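Local coordinates for protein probable 3-hydroxybutyryl-CoA dehydrogenase (Escherichia coli, PDB 3MOG) that catalyses the NAD-dependent oxidation of 3-hydroxyadipyl-CoA to 3-oxoadipyl-CoA in the breakdown of phenylacetate, at residues Val181-Ala195 / Val409-Val423. Numbering follows the deposited sequence. Where two conformers were deposited one is given.
Sequences VRCHSTPGFIVNRVA and VASEQDIDTAMRLGV
Strand 181-184 and helix 412-422 pass at 110° with their axes 8.0 Å apart at closest approach, and the chain just before the helix meets the strand through a backbone hydrogen bond from His184 N to Val409 O (3.2 Å). Asp414, in the first turn of the helix, does the same through its side chain: OD2 accepts from Arg182 N at 3.1 Å, nearly straight (168°) but from above the carboxylate plane, while Val181 CB and CG1 lie against its CB and CG. A water donates to both Arg182 O and Asp414 OD2 and accepts from Ser411 N; Ser411 OG N-caps the helix by accepting from Asp414 N. An alanine in place of Asp414 would probably leave Arg182 N without its acceptor and the water without one of its two. The guanidinium of Arg182 is instead salt-bridged through NH1 to Glu167. Strand 179-184 borders the sheet of the NAD-binding Rossmann domain, and the chain runs on from it into the first of two helical domains of the 3-hydroxyacyl-CoA dehydrogenase C-terminal family; helix 412-422 belongs to the second, so the contact joins the two halves of the chain. Beyond the type II turn at Thr186-Phe189, Ile190 sets CG2 on Ala418 CB (3.7 Å) and reaches Ala410 CB with CD1. The same Ala418 methyl also receives Val191 CG2, whose sister CG1, anti to the backbone N (chi1 -179°), meets Val423 CG1 at 3.9 Å. Met419, bent at chi2 and chi3, curls its thioether onto Val194 and Ala195, SD lying 3.8 Å from Val194 CB and CE 3.7 Å from Ala195 N. At the other end, Val409 CG1 touches both Thr186 OG1 and Phe189 O, and its CG2 comes obliquely against NH1 of Arg193, whose NH2 is salt-bridged to Asp403.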
ATOM      1  N   VAL C 181       1.342 -31.833  -5.249  1.00 47.64           N
ATOM      2  CA  VAL C 181       0.219 -31.037  -4.774  1.00 45.90           C
ATOM      3  C   VAL C 181      -0.164 -30.104  -5.928  1.00 45.88           C
ATOM      4  O   VAL C 181       0.702 -29.666  -6.668  1.00 44.60           O
ATOM      5  CB  VAL C 181       0.549 -30.237  -3.476  1.00 46.68           C
ATOM      6  CG1 VAL C 181       0.696 -31.173  -2.277  1.00 47.63           C
ATOM      7  CG2 VAL C 181       1.815 -29.351  -3.637  1.00 40.18           C
ATOM      8  N   ARG C 182      -1.455 -29.842  -6.106  1.00 44.31           N
ATOM      9  CA  ARG C 182      -1.923 -28.961  -7.186  1.00 47.08           C
ATOM     10  C   ARG C 182      -2.197 -27.569  -6.657  1.00 48.15           C
ATOM     11  O   ARG C 182      -2.674 -27.412  -5.538  1.00 51.97           O
ATOM     12  CB  ARG C 182      -3.206 -29.496  -7.808  1.00 44.34           C
ATOM     13  CG  ARG C 182      -3.138 -30.964  -8.161  1.00 52.60           C
ATOM     14  CD  ARG C 182      -4.421 -31.662  -7.765  1.00 60.71           C
ATOM     15  NE  ARG C 182      -4.295 -33.096  -7.991  1.00 64.20           N
ATOM     16  CZ  ARG C 182      -4.844 -33.744  -9.015  1.00 64.16           C
ATOM     17  NH1 ARG C 182      -5.587 -33.087  -9.903  1.00 63.97           N
ATOM     18  NH2 ARG C 182      -4.655 -35.053  -9.146  1.00 57.14           N
ATOM     19  N   CYS C 183      -1.886 -26.565  -7.471  1.00 44.01           N
ATOM     20  CA  CYS C 183      -2.170 -25.180  -7.164  1.00 44.48           C
ATOM     21  C   CYS C 183      -2.226 -24.369  -8.451  1.00 47.11           C
ATOM     22  O   CYS C 183      -1.694 -24.786  -9.464  1.00 51.64           O
ATOM     23  CB  CYS C 183      -1.125 -24.589  -6.206  1.00 49.53           C
ATOM     24  SG  CYS C 183       0.482 -24.299  -6.914  1.00 54.83           S
ATOM     25  N   HIS C 184      -2.891 -23.218  -8.403  1.00 50.63           N
ATOM     26  CA  HIS C 184      -2.978 -22.317  -9.545  0.50 48.23           C
ATOM     27  C   HIS C 184      -1.745 -21.435  -9.571  1.00 47.38           C
ATOM     28  O   HIS C 184      -1.000 -21.371  -8.588  1.00 45.26           O
ATOM     29  CB  HIS C 184      -4.245 -21.457  -9.464  0.50 49.61           C
ATOM     30  CG  HIS C 184      -4.681 -20.902 -10.785  0.50 54.98           C
ATOM     31  ND1 HIS C 184      -5.170 -21.695 -11.801  0.50 59.18           N
ATOM     32  CD2 HIS C 184      -4.695 -19.632 -11.259  0.50 58.33           C
ATOM     33  CE1 HIS C 184      -5.467 -20.939 -12.844  0.50 58.55           C
ATOM     34  NE2 HIS C 184      -5.190 -19.683 -12.540  0.50 56.40           N
ATOM     35  N   SER C 185      -1.531 -20.755 -10.693  1.00 46.87           N
ATOM     36  CA  SER C 185      -0.367 -19.915 -10.864  1.00 50.98           C
ATOM     37  C   SER C 185      -0.509 -18.552 -10.185  1.00 49.29           C
ATOM     38  O   SER C 185      -0.542 -17.515 -10.840  1.00 54.34           O
ATOM     39  CB  SER C 185      -0.054 -19.755 -12.359  1.00 54.51           C
ATOM     40  OG  SER C 185       1.273 -19.307 -12.494  1.00 58.23           O
ATOM     41  N   THR C 186      -0.573 -18.561  -8.862  1.00 49.02           N
ATOM     42  CA  THR C 186      -0.678 -17.333  -8.088  1.00 45.08           C
ATOM     43  C   THR C 186       0.668 -17.106  -7.397  1.00 46.90           C
ATOM     44  O   THR C 186       1.418 -18.067  -7.195  1.00 46.52           O
ATOM     45  CB  THR C 186      -1.828 -17.453  -7.065  1.00 47.66           C
ATOM     46  OG1 THR C 186      -1.607 -18.608  -6.243  1.00 44.53           O
ATOM     47  CG2 THR C 186      -3.164 -17.583  -7.787  1.00 39.75           C
ATOM     48  N   PRO C 187       0.985 -15.845  -7.044  1.00 46.51           N
ATOM     49  CA  PRO C 187       2.295 -15.514  -6.475  1.00 48.62           C
ATOM     50  C   PRO C 187       2.674 -16.369  -5.267  1.00 44.87           C
ATOM     51  O   PRO C 187       1.912 -16.430  -4.294  1.00 39.21           O
ATOM     52  CB  PRO C 187       2.122 -14.068  -6.013  1.00 44.10           C
ATOM     53  CG  PRO C 187       1.027 -13.523  -6.858  1.00 43.02           C
ATOM     54  CD  PRO C 187       0.119 -14.654  -7.151  1.00 48.88           C
ATOM     55  N   GLY C 188       3.843 -17.007  -5.354  1.00 37.39           N
ATOM     56  CA  GLY C 188       4.422 -17.792  -4.262  1.00 35.96           C
ATOM     57  C   GLY C 188       3.881 -19.209  -4.177  1.00 34.51           C
ATOM     58  O   GLY C 188       4.245 -19.951  -3.272  1.00 48.66           O
ATOM     59  N   PHE C 189       3.012 -19.570  -5.121  1.00 40.19           N
ATOM     60  CA  PHE C 189       2.283 -20.854  -5.146  1.00 44.36           C
ATOM     61  C   PHE C 189       1.634 -21.189  -3.785  1.00 45.52           C
ATOM     62  O   PHE C 189       0.802 -20.415  -3.297  1.00 44.96           O
ATOM     63  CB  PHE C 189       3.156 -21.987  -5.712  1.00 48.27           C
ATOM     64  CG  PHE C 189       3.787 -21.675  -7.070  1.00 42.30           C
ATOM     65  CD1 PHE C 189       3.136 -20.860  -8.009  1.00 42.26           C
ATOM     66  CD2 PHE C 189       5.014 -22.234  -7.412  1.00 47.87           C
ATOM     67  CE1 PHE C 189       3.712 -20.586  -9.241  1.00 45.51           C
ATOM     68  CE2 PHE C 189       5.599 -21.972  -8.647  1.00 48.20           C
ATOM     69  CZ  PHE C 189       4.950 -21.146  -9.563  1.00 38.89           C
ATOM     70  N   ILE C 190       1.988 -22.323  -3.181  1.00 45.70           N
ATOM     71  CA  ILE C 190       1.594 -22.603  -1.790  1.00 41.03           C
ATOM     72  C   ILE C 190       2.756 -22.295  -0.848  1.00 42.51           C
ATOM     73  O   ILE C 190       2.660 -21.408   0.007  1.00 44.87           O
ATOM     74  CB  ILE C 190       1.174 -24.067  -1.552  1.00 41.00           C
ATOM     75  CG1 ILE C 190       0.059 -24.510  -2.488  1.00 40.79           C
ATOM     76  CG2 ILE C 190       0.714 -24.280  -0.105  1.00 37.13           C
ATOM     77  CD1 ILE C 190      -0.073 -26.039  -2.485  1.00 40.31           C
ATOM     78  N   VAL C 191       3.857 -23.025  -1.022  1.00 41.45           N
ATOM     79  CA  VAL C 191       4.973 -23.001  -0.075  1.00 43.15           C
ATOM     80  C   VAL C 191       5.606 -21.615   0.123  1.00 41.81           C
ATOM     81  O   VAL C 191       5.712 -21.153   1.245  1.00 51.69           O
ATOM     82  CB  VAL C 191       6.077 -24.046  -0.433  1.00 39.44           C
ATOM     83  CG1 VAL C 191       7.197 -23.985   0.588  1.00 34.60           C
ATOM     84  CG2 VAL C 191       5.500 -25.449  -0.498  1.00 40.55           C
ATOM     85  N   ASN C 192       6.008 -20.952  -0.950  1.00 43.31           N
ATOM     86  CA  ASN C 192       6.640 -19.624  -0.828  1.00 43.27           C
ATOM     87  C   ASN C 192       5.685 -18.556  -0.301  1.00 37.81           C
ATOM     88  O   ASN C 192       6.117 -17.570   0.267  1.00 47.39           O
ATOM     89  CB  ASN C 192       7.220 -19.153  -2.171  1.00 45.70           C
ATOM     90  CG  ASN C 192       8.613 -19.685  -2.446  1.00 56.18           C
ATOM     91  OD1 ASN C 192       9.314 -20.148  -1.551  1.00 56.49           O
ATOM     92  ND2 ASN C 192       9.030 -19.591  -3.704  1.00 64.92           N
ATOM     93  N   ARG C 193       4.389 -18.759  -0.506  1.00 41.09           N
ATOM     94  CA  ARG C 193       3.374 -17.834  -0.016  1.00 45.11           C
ATOM     95  C   ARG C 193       3.069 -18.044   1.466  1.00 44.54           C
ATOM     96  O   ARG C 193       3.096 -17.095   2.240  1.00 43.75           O
ATOM     97  CB  ARG C 193       2.092 -17.968  -0.846  1.00 46.12           C
ATOM     98  CG  ARG C 193       0.969 -17.041  -0.425  1.00 41.76           C
ATOM     99  CD  ARG C 193      -0.359 -17.695  -0.688  1.00 34.13           C
ATOM    100  NE  ARG C 193      -1.503 -16.825  -0.440  1.00 43.43           N
ATOM    101  CZ  ARG C 193      -2.408 -16.499  -1.357  1.00 41.88           C
ATOM    102  NH1 ARG C 193      -2.270 -16.928  -2.597  1.00 47.69           N
ATOM    103  NH2 ARG C 193      -3.430 -15.710  -1.045  1.00 44.52           N
ATOM    104  N   VAL C 194       2.792 -19.285   1.855  1.00 43.12           N
ATOM    105  CA  VAL C 194       2.369 -19.601   3.228  1.00 38.82           C
ATOM    106  C   VAL C 194       3.520 -19.508   4.236  1.00 40.83           C
ATOM    107  O   VAL C 194       3.298 -19.136   5.380  1.00 37.18           O
ATOM    108  CB  VAL C 194       1.632 -20.976   3.289  1.00 33.07           C
ATOM    109  CG1 VAL C 194       1.242 -21.385   4.715  1.00 37.62           C
ATOM    110  CG2 VAL C 194       0.418 -20.937   2.397  1.00 34.80           C
ATOM    111  N   ALA C 195       4.744 -19.794   3.793  1.00 42.16           N
ATOM    112  CA  ALA C 195       5.936 -19.653   4.634  1.00 37.70           C
ATOM    113  C   ALA C 195       6.295 -18.227   5.022  1.00 38.19           C
ATOM    114  O   ALA C 195       7.024 -18.028   5.991  1.00 42.57           O
ATOM    115  CB  ALA C 195       7.146 -20.307   3.962  1.00 38.02           C
ATOM    116  N   VAL C 409      -6.496 -21.241  -4.108  1.00 47.81           N
ATOM    117  CA  VAL C 409      -5.120 -21.548  -4.528  1.00 47.67           C
ATOM    118  C   VAL C 409      -4.877 -23.057  -4.621  1.00 49.41           C
ATOM    119  O   VAL C 409      -4.252 -23.511  -5.570  1.00 44.82           O
ATOM    120  CB  VAL C 409      -4.066 -20.892  -3.606  1.00 45.09           C
ATOM    121  CG1 VAL C 409      -2.644 -21.231  -4.056  1.00 50.02           C
ATOM    122  CG2 VAL C 409      -4.244 -19.384  -3.598  1.00 46.62           C
ATOM    123  N   ALA C 410      -5.408 -23.812  -3.652  1.00 40.22           N
ATOM    124  CA  ALA C 410      -5.178 -25.250  -3.524  1.00 45.49           C
ATOM    125  C   ALA C 410      -6.205 -25.851  -2.551  1.00 48.28           C
ATOM    126  O   ALA C 410      -6.887 -25.114  -1.827  1.00 46.48           O
ATOM    127  CB  ALA C 410      -3.759 -25.509  -3.015  1.00 38.31           C
ATOM    128  N   SER C 411      -6.305 -27.176  -2.513  1.00 43.26           N
ATOM    129  CA  SER C 411      -7.195 -27.836  -1.549  1.00 48.36           C
ATOM    130  C   SER C 411      -6.602 -27.737  -0.151  1.00 49.54           C
ATOM    131  O   SER C 411      -5.401 -27.499  -0.003  1.00 52.80           O
ATOM    132  CB  SER C 411      -7.373 -29.307  -1.906  1.00 45.26           C
ATOM    133  OG  SER C 411      -6.156 -30.025  -1.680  1.00 40.64           O
ATOM    134  N   GLU C 412      -7.435 -27.918   0.870  1.00 50.89           N
ATOM    135  CA  GLU C 412      -6.946 -27.944   2.250  1.00 53.18           C
ATOM    136  C   GLU C 412      -5.845 -28.994   2.447  1.00 50.23           C
ATOM    137  O   GLU C 412      -4.778 -28.694   3.010  1.00 49.38           O
ATOM    138  CB  GLU C 412      -8.099 -28.167   3.244  1.00 51.20           C
ATOM    139  CG  GLU C 412      -7.625 -28.488   4.661  1.00 49.59           C
ATOM    140  CD  GLU C 412      -8.757 -28.773   5.618  1.00 58.25           C
ATOM    141  OE1 GLU C 412      -9.198 -27.828   6.311  1.00 49.19           O
ATOM    142  OE2 GLU C 412      -9.199 -29.944   5.667  1.00 54.14           O
ATOM    143  N   GLN C 413      -6.093 -30.216   1.974  1.00 47.03           N
ATOM    144  CA  GLN C 413      -5.096 -31.284   2.115  1.00 47.54           C
ATOM    145  C   GLN C 413      -3.770 -30.984   1.411  1.00 44.60           C
ATOM    146  O   GLN C 413      -2.708 -31.331   1.927  1.00 47.68           O
ATOM    147  CB  GLN C 413      -5.649 -32.683   1.746  1.00 48.04           C
ATOM    148  CG  GLN C 413      -5.836 -32.995   0.277  1.00 58.05           C
ATOM    149  CD  GLN C 413      -5.876 -34.501  -0.009  1.00 71.72           C
ATOM    150  OE1 GLN C 413      -5.037 -35.266   0.470  1.00 74.99           O
ATOM    151  NE2 GLN C 413      -6.851 -34.923  -0.804  1.00 73.36           N
ATOM    152  N   ASP C 414      -3.820 -30.298   0.268  1.00 45.55           N
ATOM    153  CA  ASP C 414      -2.593 -29.984  -0.459  1.00 44.98           C
ATOM    154  C   ASP C 414      -1.786 -28.867   0.185  1.00 47.11           C
ATOM    155  O   ASP C 414      -0.561 -28.846   0.074  1.00 48.05           O
ATOM    156  CB  ASP C 414      -2.886 -29.664  -1.912  1.00 43.95           C
ATOM    157  CG  ASP C 414      -3.117 -30.917  -2.743  1.00 54.43           C
ATOM    158  OD1 ASP C 414      -2.950 -32.051  -2.207  1.00 48.80           O
ATOM    159  OD2 ASP C 414      -3.465 -30.758  -3.932  1.00 45.40           O
ATOM    160  N   ILE C 415      -2.479 -27.953   0.861  1.00 47.27           N
ATOM    161  CA  ILE C 415      -1.819 -26.909   1.639  1.00 41.87           C
ATOM    162  C   ILE C 415      -1.084 -27.531   2.834  1.00 42.44           C
ATOM    163  O   ILE C 415       0.078 -27.214   3.081  1.00 46.77           O
ATOM    164  CB  ILE C 415      -2.824 -25.791   2.052  1.00 45.31           C
ATOM    165  CG1 ILE C 415      -3.357 -25.076   0.791  1.00 45.79           C
ATOM    166  CG2 ILE C 415      -2.169 -24.773   3.000  1.00 37.24           C
ATOM    167  CD1 ILE C 415      -4.469 -24.052   1.039  1.00 41.95           C
ATOM    168  N   ASP C 416      -1.742 -28.447   3.548  1.00 47.00           N
ATOM    169  CA  ASP C 416      -1.092 -29.140   4.671  1.00 45.49           C
ATOM    170  C   ASP C 416       0.138 -29.923   4.196  1.00 46.29           C
ATOM    171  O   ASP C 416       1.225 -29.780   4.752  1.00 48.43           O
ATOM    172  CB  ASP C 416      -2.068 -30.070   5.407  1.00 44.24           C
ATOM    173  CG  ASP C 416      -3.030 -29.327   6.331  1.00 55.09           C
ATOM    174  OD1 ASP C 416      -2.758 -28.161   6.690  1.00 58.23           O
ATOM    175  OD2 ASP C 416      -4.074 -29.922   6.701  1.00 61.03           O
ATOM    176  N   THR C 417      -0.041 -30.721   3.148  1.00 43.67           N
ATOM    177  CA  THR C 417       1.029 -31.552   2.611  1.00 42.65           C
ATOM    178  C   THR C 417       2.224 -30.718   2.185  1.00 43.30           C
ATOM    179  O   THR C 417       3.356 -31.018   2.571  1.00 42.67           O
ATOM    180  CB  THR C 417       0.530 -32.391   1.443  1.00 43.30           C
ATOM    181  OG1 THR C 417      -0.509 -33.256   1.913  1.00 44.50           O
ATOM    182  CG2 THR C 417       1.651 -33.223   0.853  1.00 42.15           C
ATOM    183  N   ALA C 418       1.963 -29.645   1.440  1.00 40.69           N
ATOM    184  CA  ALA C 418       3.019 -28.744   0.991  1.00 36.71           C
ATOM    185  C   ALA C 418       3.888 -28.195   2.111  1.00 40.32           C
ATOM    186  O   ALA C 418       5.111 -28.132   1.985  1.00 43.89           O
ATOM    187  CB  ALA C 418       2.428 -27.603   0.166  1.00 34.77           C
ATOM    188  N   MET C 419       3.260 -27.807   3.214  1.00 42.53           N
ATOM    189  CA  MET C 419       3.997 -27.254   4.326  1.00 38.65           C
ATOM    190  C   MET C 419       4.759 -28.353   5.110  1.00 43.73           C
ATOM    191  O   MET C 419       5.856 -28.109   5.617  1.00 38.82           O
ATOM    192  CB  MET C 419       3.073 -26.412   5.216  1.00 36.53           C
ATOM    193  CG  MET C 419       2.334 -25.272   4.468  1.00 45.29           C
ATOM    194  SD  MET C 419       3.250 -24.427   3.159  1.00 28.40           S
ATOM    195  CE  MET C 419       4.412 -23.510   4.135  1.00 33.51           C
ATOM    196  N   ARG C 420       4.182 -29.548   5.206  1.00 44.38           N
ATOM    197  CA  ARG C 420       4.890 -30.684   5.804  0.50 52.00           C
ATOM    198  C   ARG C 420       6.108 -31.109   4.985  1.00 55.79           C
ATOM    199  O   ARG C 420       7.168 -31.382   5.540  1.00 56.66           O
ATOM    200  CB  ARG C 420       3.958 -31.880   5.979  0.50 50.46           C
ATOM    201  CG  ARG C 420       3.535 -32.147   7.410  0.50 54.42           C
ATOM    202  CD  ARG C 420       2.661 -33.389   7.474  0.50 50.72           C
ATOM    203  NE  ARG C 420       1.347 -33.138   6.891  0.50 56.51           N
ATOM    204  CZ  ARG C 420       0.838 -33.762   5.833  0.50 49.81           C
ATOM    205  NH1 ARG C 420       1.534 -34.704   5.205  0.50 48.15           N
ATOM    206  NH2 ARG C 420      -0.382 -33.443   5.413  0.50 29.61           N
ATOM    207  N   LEU C 421       5.963 -31.164   3.664  1.00 53.95           N
ATOM    208  CA  LEU C 421       7.046 -31.687   2.826  1.00 51.84           C
ATOM    209  C   LEU C 421       8.011 -30.633   2.290  1.00 54.36           C
ATOM    210  O   LEU C 421       9.215 -30.863   2.267  1.00 61.46           O
ATOM    211  CB  LEU C 421       6.480 -32.580   1.718  1.00 49.26           C
ATOM    212  CG  LEU C 421       5.766 -33.837   2.272  1.00 56.97           C
ATOM    213  CD1 LEU C 421       5.185 -34.683   1.163  1.00 51.68           C
ATOM    214  CD2 LEU C 421       6.680 -34.705   3.171  1.00 48.39           C
ATOM    215  N   GLY C 422       7.496 -29.471   1.898  1.00 51.40           N
ATOM    216  CA  GLY C 422       8.339 -28.426   1.318  1.00 56.08           C
ATOM    217  C   GLY C 422       9.234 -27.705   2.310  1.00 57.11           C
ATOM    218  O   GLY C 422      10.348 -27.306   1.964  1.00 58.60           O
ATOM    219  N   VAL C 423       8.753 -27.534   3.541  1.00 53.70           N
ATOM    220  CA  VAL C 423       9.490 -26.779   4.548  1.00 51.72           C
ATOM    221  C   VAL C 423       9.460 -27.444   5.913  1.00 50.98           C
ATOM    222  O   VAL C 423       9.808 -26.814   6.910  1.00 56.69           O
ATOM    223  CB  VAL C 423       8.968 -25.318   4.684  1.00 51.29           C
ATOM    224  CG1 VAL C 423       9.578 -24.385   3.614  1.00 49.62           C
ATOM    225  CG2 VAL C 423       7.468 -25.304   4.621  1.00 49.79           C
TER
HETATM  226  O   HOH W   1      -4.872 -28.726  -4.441  1.00 39.34           O